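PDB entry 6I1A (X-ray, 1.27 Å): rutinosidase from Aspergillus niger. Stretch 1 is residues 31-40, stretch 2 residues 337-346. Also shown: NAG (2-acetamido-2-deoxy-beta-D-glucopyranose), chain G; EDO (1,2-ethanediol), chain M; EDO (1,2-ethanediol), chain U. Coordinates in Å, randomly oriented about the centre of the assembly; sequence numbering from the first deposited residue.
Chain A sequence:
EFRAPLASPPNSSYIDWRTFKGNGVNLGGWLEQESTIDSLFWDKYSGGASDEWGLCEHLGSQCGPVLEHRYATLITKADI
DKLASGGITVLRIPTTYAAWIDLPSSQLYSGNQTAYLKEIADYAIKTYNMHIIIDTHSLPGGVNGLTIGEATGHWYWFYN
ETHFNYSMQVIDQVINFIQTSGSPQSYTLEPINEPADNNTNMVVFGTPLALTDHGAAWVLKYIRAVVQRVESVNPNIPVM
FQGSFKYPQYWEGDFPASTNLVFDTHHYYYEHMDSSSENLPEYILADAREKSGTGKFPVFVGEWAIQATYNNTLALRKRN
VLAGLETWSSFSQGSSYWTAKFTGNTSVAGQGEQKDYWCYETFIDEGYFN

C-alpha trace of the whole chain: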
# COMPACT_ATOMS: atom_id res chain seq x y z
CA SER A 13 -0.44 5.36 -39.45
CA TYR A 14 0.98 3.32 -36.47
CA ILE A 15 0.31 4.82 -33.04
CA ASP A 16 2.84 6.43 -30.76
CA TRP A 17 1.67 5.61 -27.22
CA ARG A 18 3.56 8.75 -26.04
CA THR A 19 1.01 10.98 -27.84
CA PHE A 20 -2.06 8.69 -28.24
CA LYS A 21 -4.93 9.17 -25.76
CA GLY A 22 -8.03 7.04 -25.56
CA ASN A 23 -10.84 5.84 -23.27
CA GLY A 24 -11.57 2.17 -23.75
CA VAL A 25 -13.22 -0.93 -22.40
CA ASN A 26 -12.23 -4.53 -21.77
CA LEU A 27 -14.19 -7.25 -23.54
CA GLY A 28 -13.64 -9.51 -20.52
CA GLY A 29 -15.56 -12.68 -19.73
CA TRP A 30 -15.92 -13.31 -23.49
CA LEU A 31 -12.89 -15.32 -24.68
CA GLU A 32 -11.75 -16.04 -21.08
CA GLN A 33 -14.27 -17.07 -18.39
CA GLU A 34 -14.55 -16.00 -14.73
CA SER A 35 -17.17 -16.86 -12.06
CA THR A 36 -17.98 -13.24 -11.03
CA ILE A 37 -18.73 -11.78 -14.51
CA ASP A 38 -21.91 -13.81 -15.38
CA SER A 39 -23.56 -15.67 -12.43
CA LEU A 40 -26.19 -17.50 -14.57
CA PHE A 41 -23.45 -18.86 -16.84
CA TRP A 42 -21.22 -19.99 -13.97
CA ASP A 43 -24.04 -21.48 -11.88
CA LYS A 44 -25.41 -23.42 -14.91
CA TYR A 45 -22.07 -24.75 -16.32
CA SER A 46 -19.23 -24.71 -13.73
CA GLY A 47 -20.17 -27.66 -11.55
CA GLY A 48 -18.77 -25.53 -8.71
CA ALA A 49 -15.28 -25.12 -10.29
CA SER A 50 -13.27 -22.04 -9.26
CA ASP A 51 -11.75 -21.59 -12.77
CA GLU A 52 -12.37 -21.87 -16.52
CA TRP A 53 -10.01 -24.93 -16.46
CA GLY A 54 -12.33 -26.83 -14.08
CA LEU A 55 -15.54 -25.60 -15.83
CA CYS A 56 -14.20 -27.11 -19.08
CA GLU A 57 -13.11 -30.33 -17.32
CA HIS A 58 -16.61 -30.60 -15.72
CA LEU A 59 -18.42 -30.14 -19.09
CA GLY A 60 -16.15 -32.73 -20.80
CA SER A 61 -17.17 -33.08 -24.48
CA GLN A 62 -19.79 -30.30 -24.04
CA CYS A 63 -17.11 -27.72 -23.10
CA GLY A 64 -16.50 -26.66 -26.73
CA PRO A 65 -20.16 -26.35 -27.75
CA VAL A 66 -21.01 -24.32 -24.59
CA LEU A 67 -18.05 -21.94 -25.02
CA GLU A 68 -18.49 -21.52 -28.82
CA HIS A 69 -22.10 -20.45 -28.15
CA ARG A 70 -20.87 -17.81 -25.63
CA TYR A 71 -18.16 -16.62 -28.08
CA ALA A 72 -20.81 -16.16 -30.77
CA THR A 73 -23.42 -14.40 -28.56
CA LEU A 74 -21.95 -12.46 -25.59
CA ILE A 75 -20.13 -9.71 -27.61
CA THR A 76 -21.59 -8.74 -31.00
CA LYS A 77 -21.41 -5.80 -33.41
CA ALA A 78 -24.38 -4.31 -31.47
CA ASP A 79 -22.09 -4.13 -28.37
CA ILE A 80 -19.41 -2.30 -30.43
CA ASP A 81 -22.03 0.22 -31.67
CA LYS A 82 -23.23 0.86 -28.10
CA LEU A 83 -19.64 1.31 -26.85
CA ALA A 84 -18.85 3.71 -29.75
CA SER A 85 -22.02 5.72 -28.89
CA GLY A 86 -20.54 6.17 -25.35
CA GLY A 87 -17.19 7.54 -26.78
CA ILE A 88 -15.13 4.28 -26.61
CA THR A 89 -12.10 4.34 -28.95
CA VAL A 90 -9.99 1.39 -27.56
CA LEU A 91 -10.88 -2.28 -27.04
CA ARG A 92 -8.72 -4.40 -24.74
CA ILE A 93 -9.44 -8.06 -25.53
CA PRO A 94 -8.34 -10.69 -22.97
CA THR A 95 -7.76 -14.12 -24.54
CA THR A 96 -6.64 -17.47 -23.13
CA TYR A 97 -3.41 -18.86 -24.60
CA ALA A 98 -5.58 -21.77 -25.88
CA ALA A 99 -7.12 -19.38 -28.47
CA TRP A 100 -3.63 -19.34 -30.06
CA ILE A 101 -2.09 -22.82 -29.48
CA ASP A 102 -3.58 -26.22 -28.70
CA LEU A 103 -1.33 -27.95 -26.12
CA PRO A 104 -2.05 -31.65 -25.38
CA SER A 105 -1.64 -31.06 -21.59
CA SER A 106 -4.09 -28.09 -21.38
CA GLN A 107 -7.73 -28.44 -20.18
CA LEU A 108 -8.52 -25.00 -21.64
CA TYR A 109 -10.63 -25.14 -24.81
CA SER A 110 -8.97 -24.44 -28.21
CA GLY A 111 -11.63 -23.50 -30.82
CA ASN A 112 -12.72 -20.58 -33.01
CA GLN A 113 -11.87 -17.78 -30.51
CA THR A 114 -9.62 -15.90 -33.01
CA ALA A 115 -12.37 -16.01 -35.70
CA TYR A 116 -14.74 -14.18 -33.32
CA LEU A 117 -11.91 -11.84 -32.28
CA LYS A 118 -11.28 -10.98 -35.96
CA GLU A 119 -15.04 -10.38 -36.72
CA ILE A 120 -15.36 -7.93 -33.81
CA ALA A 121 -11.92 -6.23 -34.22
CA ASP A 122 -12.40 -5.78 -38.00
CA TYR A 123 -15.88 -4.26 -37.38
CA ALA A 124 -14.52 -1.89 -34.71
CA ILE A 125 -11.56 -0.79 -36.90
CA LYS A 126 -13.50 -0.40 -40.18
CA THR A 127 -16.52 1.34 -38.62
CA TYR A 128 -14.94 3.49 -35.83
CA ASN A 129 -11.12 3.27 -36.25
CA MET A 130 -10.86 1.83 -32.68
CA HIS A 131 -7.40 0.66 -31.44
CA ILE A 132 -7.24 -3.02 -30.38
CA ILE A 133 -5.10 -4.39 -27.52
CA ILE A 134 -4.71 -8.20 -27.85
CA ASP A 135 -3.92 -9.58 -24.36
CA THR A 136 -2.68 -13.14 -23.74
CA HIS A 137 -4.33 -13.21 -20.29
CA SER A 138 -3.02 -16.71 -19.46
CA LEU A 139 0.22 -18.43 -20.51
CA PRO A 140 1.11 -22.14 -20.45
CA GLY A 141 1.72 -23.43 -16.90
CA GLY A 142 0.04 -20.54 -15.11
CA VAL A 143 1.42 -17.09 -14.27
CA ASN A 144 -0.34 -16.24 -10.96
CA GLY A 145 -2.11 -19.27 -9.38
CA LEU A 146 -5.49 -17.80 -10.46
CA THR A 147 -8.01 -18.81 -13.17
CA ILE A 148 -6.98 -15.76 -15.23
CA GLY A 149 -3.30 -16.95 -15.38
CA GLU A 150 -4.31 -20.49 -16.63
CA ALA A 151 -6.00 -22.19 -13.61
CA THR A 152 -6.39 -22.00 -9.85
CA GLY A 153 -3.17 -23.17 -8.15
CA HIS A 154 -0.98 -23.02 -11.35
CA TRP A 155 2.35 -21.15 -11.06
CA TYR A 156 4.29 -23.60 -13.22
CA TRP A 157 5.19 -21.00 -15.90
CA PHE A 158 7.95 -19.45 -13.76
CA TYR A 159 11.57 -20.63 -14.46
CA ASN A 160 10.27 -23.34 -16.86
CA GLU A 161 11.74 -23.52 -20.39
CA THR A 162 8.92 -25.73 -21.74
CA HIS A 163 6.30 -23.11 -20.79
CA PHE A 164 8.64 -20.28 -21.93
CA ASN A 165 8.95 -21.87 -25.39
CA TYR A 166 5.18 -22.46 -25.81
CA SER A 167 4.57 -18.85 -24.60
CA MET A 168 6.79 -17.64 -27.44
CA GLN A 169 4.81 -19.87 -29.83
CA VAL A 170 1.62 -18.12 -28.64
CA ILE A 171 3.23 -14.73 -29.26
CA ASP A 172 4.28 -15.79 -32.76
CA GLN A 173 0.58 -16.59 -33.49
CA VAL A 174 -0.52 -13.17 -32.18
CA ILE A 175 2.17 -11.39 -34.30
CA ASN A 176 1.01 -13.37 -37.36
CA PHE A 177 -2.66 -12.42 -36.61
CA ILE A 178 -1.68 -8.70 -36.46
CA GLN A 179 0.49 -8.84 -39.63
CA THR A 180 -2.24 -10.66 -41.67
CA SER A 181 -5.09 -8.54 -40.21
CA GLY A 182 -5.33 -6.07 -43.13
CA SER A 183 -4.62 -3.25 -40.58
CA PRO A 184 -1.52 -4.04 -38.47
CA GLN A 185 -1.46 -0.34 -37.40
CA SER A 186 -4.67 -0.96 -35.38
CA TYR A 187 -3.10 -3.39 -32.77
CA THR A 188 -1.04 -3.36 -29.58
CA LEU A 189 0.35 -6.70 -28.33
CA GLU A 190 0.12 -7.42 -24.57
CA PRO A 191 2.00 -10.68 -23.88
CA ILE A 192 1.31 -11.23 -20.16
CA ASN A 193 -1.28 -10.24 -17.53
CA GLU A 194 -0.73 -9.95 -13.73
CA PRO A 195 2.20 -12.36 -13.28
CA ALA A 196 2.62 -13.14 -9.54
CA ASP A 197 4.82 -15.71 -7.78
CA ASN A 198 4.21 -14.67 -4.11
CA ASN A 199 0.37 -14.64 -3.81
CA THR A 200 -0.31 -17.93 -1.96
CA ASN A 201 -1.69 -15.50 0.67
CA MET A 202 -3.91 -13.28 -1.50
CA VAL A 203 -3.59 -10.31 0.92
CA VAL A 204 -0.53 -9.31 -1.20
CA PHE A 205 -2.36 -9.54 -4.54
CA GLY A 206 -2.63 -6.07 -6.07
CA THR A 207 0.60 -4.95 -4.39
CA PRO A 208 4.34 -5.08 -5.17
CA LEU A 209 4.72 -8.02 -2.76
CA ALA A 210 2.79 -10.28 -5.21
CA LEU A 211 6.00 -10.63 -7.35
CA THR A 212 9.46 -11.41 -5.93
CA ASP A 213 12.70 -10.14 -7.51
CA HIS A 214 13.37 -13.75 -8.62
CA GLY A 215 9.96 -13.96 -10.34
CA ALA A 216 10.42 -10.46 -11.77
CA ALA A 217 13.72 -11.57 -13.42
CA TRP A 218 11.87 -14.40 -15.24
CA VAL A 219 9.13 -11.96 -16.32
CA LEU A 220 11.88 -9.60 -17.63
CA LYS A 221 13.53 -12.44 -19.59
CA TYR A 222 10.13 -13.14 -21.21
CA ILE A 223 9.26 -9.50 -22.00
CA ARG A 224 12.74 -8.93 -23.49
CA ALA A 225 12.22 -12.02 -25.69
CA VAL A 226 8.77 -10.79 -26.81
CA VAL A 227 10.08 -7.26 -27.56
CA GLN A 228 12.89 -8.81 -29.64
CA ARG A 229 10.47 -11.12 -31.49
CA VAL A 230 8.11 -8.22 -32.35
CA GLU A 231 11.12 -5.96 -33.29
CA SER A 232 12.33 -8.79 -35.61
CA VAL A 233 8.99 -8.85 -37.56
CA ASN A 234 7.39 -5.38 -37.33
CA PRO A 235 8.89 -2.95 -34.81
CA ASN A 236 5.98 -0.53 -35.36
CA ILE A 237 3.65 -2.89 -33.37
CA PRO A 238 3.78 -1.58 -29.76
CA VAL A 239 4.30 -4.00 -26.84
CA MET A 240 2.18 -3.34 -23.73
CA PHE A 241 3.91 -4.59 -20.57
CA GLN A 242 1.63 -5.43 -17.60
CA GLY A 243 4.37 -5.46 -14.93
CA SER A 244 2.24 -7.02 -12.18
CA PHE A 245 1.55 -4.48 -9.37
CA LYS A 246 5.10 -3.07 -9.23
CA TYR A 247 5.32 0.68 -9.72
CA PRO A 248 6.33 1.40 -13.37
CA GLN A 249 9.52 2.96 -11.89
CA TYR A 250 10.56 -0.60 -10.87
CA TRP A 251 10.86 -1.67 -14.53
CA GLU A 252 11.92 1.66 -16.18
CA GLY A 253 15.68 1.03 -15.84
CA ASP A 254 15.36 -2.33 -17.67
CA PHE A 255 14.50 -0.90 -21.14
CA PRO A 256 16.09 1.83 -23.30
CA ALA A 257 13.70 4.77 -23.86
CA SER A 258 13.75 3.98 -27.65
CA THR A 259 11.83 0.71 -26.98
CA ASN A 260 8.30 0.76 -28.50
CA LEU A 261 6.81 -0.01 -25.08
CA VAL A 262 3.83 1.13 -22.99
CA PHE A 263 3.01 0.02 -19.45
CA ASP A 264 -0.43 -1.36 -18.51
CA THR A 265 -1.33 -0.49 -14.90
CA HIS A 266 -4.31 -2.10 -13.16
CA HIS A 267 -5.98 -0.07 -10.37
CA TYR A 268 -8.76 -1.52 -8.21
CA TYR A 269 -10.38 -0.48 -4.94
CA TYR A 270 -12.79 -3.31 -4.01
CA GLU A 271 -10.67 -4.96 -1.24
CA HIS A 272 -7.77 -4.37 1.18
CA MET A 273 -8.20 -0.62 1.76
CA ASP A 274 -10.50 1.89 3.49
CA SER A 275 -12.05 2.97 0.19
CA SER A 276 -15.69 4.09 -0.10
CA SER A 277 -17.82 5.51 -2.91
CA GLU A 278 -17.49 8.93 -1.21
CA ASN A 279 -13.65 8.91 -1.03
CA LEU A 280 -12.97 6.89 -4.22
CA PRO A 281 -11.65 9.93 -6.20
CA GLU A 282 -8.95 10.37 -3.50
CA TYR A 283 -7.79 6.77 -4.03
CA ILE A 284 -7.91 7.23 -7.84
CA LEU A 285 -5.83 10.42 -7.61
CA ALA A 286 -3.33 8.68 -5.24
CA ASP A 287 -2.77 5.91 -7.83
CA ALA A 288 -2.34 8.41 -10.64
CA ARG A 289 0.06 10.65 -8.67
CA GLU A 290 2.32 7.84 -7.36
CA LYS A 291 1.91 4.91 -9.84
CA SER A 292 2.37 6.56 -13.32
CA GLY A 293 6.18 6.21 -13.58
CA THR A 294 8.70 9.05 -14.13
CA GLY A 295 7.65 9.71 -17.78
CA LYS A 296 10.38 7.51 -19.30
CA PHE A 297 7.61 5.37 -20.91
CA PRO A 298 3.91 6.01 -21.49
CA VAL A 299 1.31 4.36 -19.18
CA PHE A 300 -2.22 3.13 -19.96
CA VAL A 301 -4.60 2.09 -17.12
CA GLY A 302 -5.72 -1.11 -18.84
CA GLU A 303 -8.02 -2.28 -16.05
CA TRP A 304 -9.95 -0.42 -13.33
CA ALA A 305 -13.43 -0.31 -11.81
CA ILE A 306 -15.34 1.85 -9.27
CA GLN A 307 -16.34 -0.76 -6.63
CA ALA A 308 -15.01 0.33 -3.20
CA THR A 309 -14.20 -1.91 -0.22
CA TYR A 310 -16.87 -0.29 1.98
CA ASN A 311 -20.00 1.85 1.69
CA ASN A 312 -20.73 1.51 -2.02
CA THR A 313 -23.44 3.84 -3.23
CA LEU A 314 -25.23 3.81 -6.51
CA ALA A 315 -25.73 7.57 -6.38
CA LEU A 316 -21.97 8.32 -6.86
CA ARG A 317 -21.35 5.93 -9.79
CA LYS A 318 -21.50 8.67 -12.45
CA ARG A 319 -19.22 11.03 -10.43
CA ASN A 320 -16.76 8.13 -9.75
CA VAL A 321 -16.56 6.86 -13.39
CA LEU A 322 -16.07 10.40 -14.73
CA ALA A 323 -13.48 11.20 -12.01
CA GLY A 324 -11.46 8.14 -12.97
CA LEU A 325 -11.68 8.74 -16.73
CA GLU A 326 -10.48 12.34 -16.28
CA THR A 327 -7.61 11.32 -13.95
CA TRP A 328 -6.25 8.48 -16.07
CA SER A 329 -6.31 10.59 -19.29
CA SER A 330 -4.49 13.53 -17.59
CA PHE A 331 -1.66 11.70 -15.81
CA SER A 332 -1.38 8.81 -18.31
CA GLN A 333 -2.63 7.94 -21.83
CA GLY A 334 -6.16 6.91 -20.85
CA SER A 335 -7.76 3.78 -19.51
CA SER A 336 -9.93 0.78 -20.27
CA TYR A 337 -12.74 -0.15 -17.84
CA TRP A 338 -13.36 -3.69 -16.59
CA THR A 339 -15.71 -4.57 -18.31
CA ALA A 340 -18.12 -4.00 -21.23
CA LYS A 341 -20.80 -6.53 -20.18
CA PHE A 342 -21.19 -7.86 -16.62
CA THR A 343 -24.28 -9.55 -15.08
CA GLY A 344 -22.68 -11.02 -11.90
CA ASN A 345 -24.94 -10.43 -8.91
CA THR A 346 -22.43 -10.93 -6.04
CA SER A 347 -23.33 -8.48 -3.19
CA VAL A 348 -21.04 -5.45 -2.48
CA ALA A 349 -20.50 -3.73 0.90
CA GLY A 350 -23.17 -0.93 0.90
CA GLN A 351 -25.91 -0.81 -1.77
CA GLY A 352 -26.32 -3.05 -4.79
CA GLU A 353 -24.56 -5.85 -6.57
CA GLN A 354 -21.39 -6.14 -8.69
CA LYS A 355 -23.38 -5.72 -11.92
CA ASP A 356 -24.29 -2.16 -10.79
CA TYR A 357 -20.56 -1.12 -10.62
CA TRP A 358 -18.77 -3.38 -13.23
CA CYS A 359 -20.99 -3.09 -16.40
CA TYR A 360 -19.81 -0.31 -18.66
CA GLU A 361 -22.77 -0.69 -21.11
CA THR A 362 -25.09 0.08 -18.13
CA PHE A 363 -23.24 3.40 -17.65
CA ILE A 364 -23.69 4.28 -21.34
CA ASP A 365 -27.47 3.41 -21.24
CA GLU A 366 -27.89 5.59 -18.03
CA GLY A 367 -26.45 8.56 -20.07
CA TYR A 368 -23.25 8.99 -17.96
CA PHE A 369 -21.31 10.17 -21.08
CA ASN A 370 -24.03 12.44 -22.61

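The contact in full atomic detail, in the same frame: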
# COMPACT_ATOMS: atom_id res chain seq x y z
N LEU A 31 -13.82 -14.27 -24.23
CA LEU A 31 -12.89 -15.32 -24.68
C LEU A 31 -12.11 -15.95 -23.52
O LEU A 31 -11.41 -16.94 -23.75
CB LEU A 31 -11.95 -14.74 -25.76
CG LEU A 31 -12.67 -14.09 -26.93
CD1 LEU A 31 -11.68 -13.54 -27.96
CD2 LEU A 31 -13.67 -15.06 -27.59
N GLU A 32 -12.25 -15.43 -22.31
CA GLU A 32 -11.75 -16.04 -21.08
C GLU A 32 -12.87 -15.96 -20.05
O GLU A 32 -13.54 -14.88 -20.03
CB GLU A 32 -10.48 -15.34 -20.61
CG GLU A 32 -10.55 -13.82 -20.42
CD GLU A 32 -11.10 -13.30 -19.12
OE1 GLU A 32 -11.75 -12.26 -19.15
OE2 GLU A 32 -10.79 -13.91 -18.06
N GLN A 33 -13.03 -16.97 -19.24
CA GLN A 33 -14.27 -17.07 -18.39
C GLN A 33 -13.87 -16.88 -16.93
O GLN A 33 -12.84 -17.41 -16.48
CB GLN A 33 -14.95 -18.43 -18.57
CG GLN A 33 -15.14 -18.83 -20.03
CD GLN A 33 -15.80 -17.77 -20.86
OE1 GLN A 33 -16.72 -17.03 -20.43
NE2 GLN A 33 -15.39 -17.66 -22.12
N GLU A 34 -14.75 -16.18 -16.17
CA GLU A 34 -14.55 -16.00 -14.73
C GLU A 34 -15.93 -16.06 -14.02
O GLU A 34 -16.87 -15.51 -14.55
CB GLU A 34 -13.92 -14.63 -14.43
CG GLU A 34 -12.58 -14.43 -15.15
CD GLU A 34 -11.98 -13.04 -14.95
OE1 GLU A 34 -12.18 -12.49 -13.82
OE2 GLU A 34 -11.42 -12.51 -15.90
N SER A 35 -15.92 -16.62 -12.84
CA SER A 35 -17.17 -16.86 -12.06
C SER A 35 -17.93 -15.57 -11.78
O SER A 35 -19.16 -15.59 -11.85
CB SER A 35 -16.86 -17.57 -10.79
OG SER A 35 -16.12 -16.79 -9.87
N THR A 36 -17.27 -14.45 -11.48
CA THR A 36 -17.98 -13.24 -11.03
C THR A 36 -18.69 -12.51 -12.17
O THR A 36 -19.57 -11.68 -11.91
CB THR A 36 -16.98 -12.34 -10.32
OG1 THR A 36 -15.87 -12.11 -11.20
CG2 THR A 36 -16.51 -12.98 -9.05
N ILE A 37 -18.25 -12.68 -13.42
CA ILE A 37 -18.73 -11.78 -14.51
C ILE A 37 -20.18 -12.08 -14.93
O ILE A 37 -20.91 -11.19 -15.32
CB ILE A 37 -17.76 -11.88 -15.72
CG1 ILE A 37 -16.41 -11.34 -15.25
CG2 ILE A 37 -18.34 -11.13 -16.91
CD1 ILE A 37 -15.27 -11.49 -16.28
N ASP A 38 -20.57 -13.36 -14.89
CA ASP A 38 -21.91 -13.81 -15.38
C ASP A 38 -22.31 -14.97 -14.44
O ASP A 38 -21.81 -16.10 -14.54
CB ASP A 38 -21.88 -14.17 -16.84
CG ASP A 38 -23.21 -14.60 -17.44
OD1 ASP A 38 -24.06 -15.05 -16.69
OD2 ASP A 38 -23.33 -14.52 -18.67
N SER A 39 -23.17 -14.67 -13.46
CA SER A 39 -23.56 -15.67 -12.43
C SER A 39 -24.41 -16.79 -13.05
O SER A 39 -24.22 -17.91 -12.61
CB SER A 39 -24.36 -14.98 -11.30
OG SER A 39 -23.56 -13.95 -10.73
N LEU A 40 -25.28 -16.46 -13.99
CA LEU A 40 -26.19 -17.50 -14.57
C LEU A 40 -25.32 -18.49 -15.35
O LEU A 40 -25.43 -19.71 -15.09
CB LEU A 40 -27.22 -16.85 -15.48
CG LEU A 40 -28.15 -17.82 -16.19
CD1 LEU A 40 -28.80 -18.78 -15.20
CD2 LEU A 40 -29.22 -17.03 -16.94
N TYR A 337 -11.93 0.31 -18.98
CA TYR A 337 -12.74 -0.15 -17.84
C TYR A 337 -12.94 -1.64 -17.90
O TYR A 337 -13.09 -2.23 -18.98
CB TYR A 337 -14.10 0.56 -17.90
CG TYR A 337 -14.83 0.57 -16.59
CD1 TYR A 337 -14.58 1.56 -15.68
CD2 TYR A 337 -15.72 -0.42 -16.24
CE1 TYR A 337 -15.23 1.59 -14.46
CE2 TYR A 337 -16.33 -0.44 -14.98
CZ TYR A 337 -16.06 0.57 -14.09
OH TYR A 337 -16.66 0.58 -12.85
N TRP A 338 -12.98 -2.27 -16.73
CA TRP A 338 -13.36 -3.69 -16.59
C TRP A 338 -14.81 -3.68 -16.12
O TRP A 338 -15.01 -3.39 -14.94
CB TRP A 338 -12.47 -4.45 -15.61
CG TRP A 338 -12.72 -5.93 -15.67
CD1 TRP A 338 -13.66 -6.69 -15.04
CD2 TRP A 338 -12.01 -6.83 -16.55
NE1 TRP A 338 -13.55 -8.00 -15.43
CE2 TRP A 338 -12.55 -8.10 -16.36
CE3 TRP A 338 -10.92 -6.69 -17.44
CZ2 TRP A 338 -12.07 -9.25 -17.01
CZ3 TRP A 338 -10.47 -7.80 -18.10
CH2 TRP A 338 -11.02 -9.05 -17.89
N THR A 339 -15.79 -4.01 -16.95
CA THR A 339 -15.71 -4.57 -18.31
C THR A 339 -16.95 -4.17 -19.08
O THR A 339 -17.92 -3.56 -18.51
CB THR A 339 -15.53 -6.08 -18.18
OG1 THR A 339 -15.38 -6.67 -19.48
CG2 THR A 339 -16.66 -6.79 -17.47
N ALA A 340 -17.01 -4.45 -20.38
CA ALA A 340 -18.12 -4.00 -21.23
C ALA A 340 -19.46 -4.56 -20.74
O ALA A 340 -20.44 -3.75 -20.65
CB ALA A 340 -17.87 -4.47 -22.65
N LYS A 341 -19.53 -5.84 -20.46
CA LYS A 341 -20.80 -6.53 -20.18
C LYS A 341 -20.59 -7.40 -18.96
O LYS A 341 -19.75 -8.28 -18.97
CB LYS A 341 -21.15 -7.36 -21.42
CG LYS A 341 -22.60 -7.46 -21.75
CD LYS A 341 -22.71 -7.69 -23.24
CE LYS A 341 -24.12 -7.75 -23.67
NZ LYS A 341 -24.22 -8.59 -24.87
N PHE A 342 -21.37 -7.19 -17.89
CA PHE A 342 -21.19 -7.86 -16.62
C PHE A 342 -22.56 -8.04 -15.98
O PHE A 342 -23.26 -7.00 -15.81
CB PHE A 342 -20.29 -6.99 -15.75
CG PHE A 342 -19.81 -7.62 -14.48
CD1 PHE A 342 -20.70 -7.83 -13.42
CD2 PHE A 342 -18.47 -7.88 -14.23
CE1 PHE A 342 -20.25 -8.35 -12.23
CE2 PHE A 342 -18.03 -8.37 -13.03
CZ PHE A 342 -18.91 -8.63 -12.02
N THR A 343 -22.94 -9.28 -15.71
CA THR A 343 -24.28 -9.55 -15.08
C THR A 343 -24.13 -10.23 -13.74
O THR A 343 -25.23 -10.52 -13.10
CB THR A 343 -25.19 -10.31 -16.01
OG1 THR A 343 -24.50 -11.53 -16.28
CG2 THR A 343 -25.48 -9.51 -17.25
N GLY A 344 -22.94 -10.40 -13.19
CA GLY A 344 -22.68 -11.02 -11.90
C GLY A 344 -23.44 -10.31 -10.80
O GLY A 344 -23.39 -9.09 -10.73
N ASN A 345 -24.06 -11.08 -9.93
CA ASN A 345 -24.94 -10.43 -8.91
C ASN A 345 -24.38 -10.66 -7.53
O ASN A 345 -25.15 -10.47 -6.52
CB ASN A 345 -26.35 -10.91 -9.16
CG ASN A 345 -26.50 -12.40 -8.93
OD1 ASN A 345 -25.63 -13.04 -8.38
ND2 ASN A 345 -27.61 -12.93 -9.33
N THR A 346 -23.08 -10.87 -7.36
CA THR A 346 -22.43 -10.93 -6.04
C THR A 346 -22.71 -9.60 -5.29
O THR A 346 -22.59 -8.50 -5.87
CB THR A 346 -20.92 -11.15 -6.13
OG1 THR A 346 -20.68 -12.33 -6.91
CG2 THR A 346 -20.26 -11.28 -4.76
C1 NAG G . -27.85 -14.36 -9.12
C2 NAG G . -29.08 -14.57 -8.21
C3 NAG G . -29.40 -16.04 -8.15
C4 NAG G . -29.61 -16.57 -9.53
C5 NAG G . -28.30 -16.31 -10.27
C6 NAG G . -28.27 -16.83 -11.69
C7 NAG G . -29.13 -12.85 -6.47
C8 NAG G . -30.18 -12.17 -7.28
N2 NAG G . -28.71 -14.09 -6.85
O3 NAG G . -30.56 -16.19 -7.33
O4 NAG G . -29.83 -18.03 -9.49
O5 NAG G . -28.18 -14.87 -10.34
O6 NAG G . -29.41 -16.33 -12.39
O7 NAG G . -28.59 -12.25 -5.55
C1 EDO M . -21.09 -17.21 -9.42
O1 EDO M . -22.51 -17.15 -9.42
C2 EDO M . -20.55 -15.84 -9.15
O2 EDO M . -21.02 -14.80 -9.96
C1 EDO U . -14.17 -8.80 -9.24
O1 EDO U . -14.72 -9.68 -8.26
C2 EDO U . -15.07 -8.57 -10.44
O2 EDO U . -15.01 -9.61 -11.46
O HOH W 1 -13.43 -9.98 -13.42
O HOH W 2 -20.56 -11.08 -9.34
O HOH W 3 -23.66 -11.55 -19.06
O HOH W 4 -25.78 -13.54 -14.39

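A loop that leads into a helix at S39 and an irregular segment some 300 residues later pack together, burying 465 Å² between them. W338, chi1 t, points toward stretch 1 and meets it with its indole edge: I37 CD1 lies 4.0 Å from W338 CZ2 and E32 OE1 lies 3.5 Å from W338 CH2, both near the ring plane. Its NE1 reaches E34 indirectly, through water 1, which accepts a weak bond from W338 NE1 (2.8 Å) and donates to E34 OE1 (2.8 Å). K341 adds only backbone here, its O 3.8 Å from I37 CG2, while its side chain leads away. F342 offers a flat aromatic face to I37, whose CA sits 3.9 Å from the ring centroid in a CH-pi contact; I37 CG1 and F342 CE2, 4.0 Å apart, extend this apolar patch. The polar anchor follows: I37 O accepts from T343 N (2.8 Å) and, weakly, from G344 N (3.0 Å). Water 3 links T343 OG1 to D38 OD2, to which it donates weakly. G344 suits its tight place, its CA 3.2 Å from T36 O; a CB here would fall 1.8 Å from that oxygen. N345 N donates to S39 OG (3.0 Å), a hydroxyl able to accept this bond and donate onward to the chain M ethanediol, while N345 ND2 carries the NAG, bonded to its C1 (1.5 Å). Finally, T346 OG1 donates to water 2, which donates to T36 O.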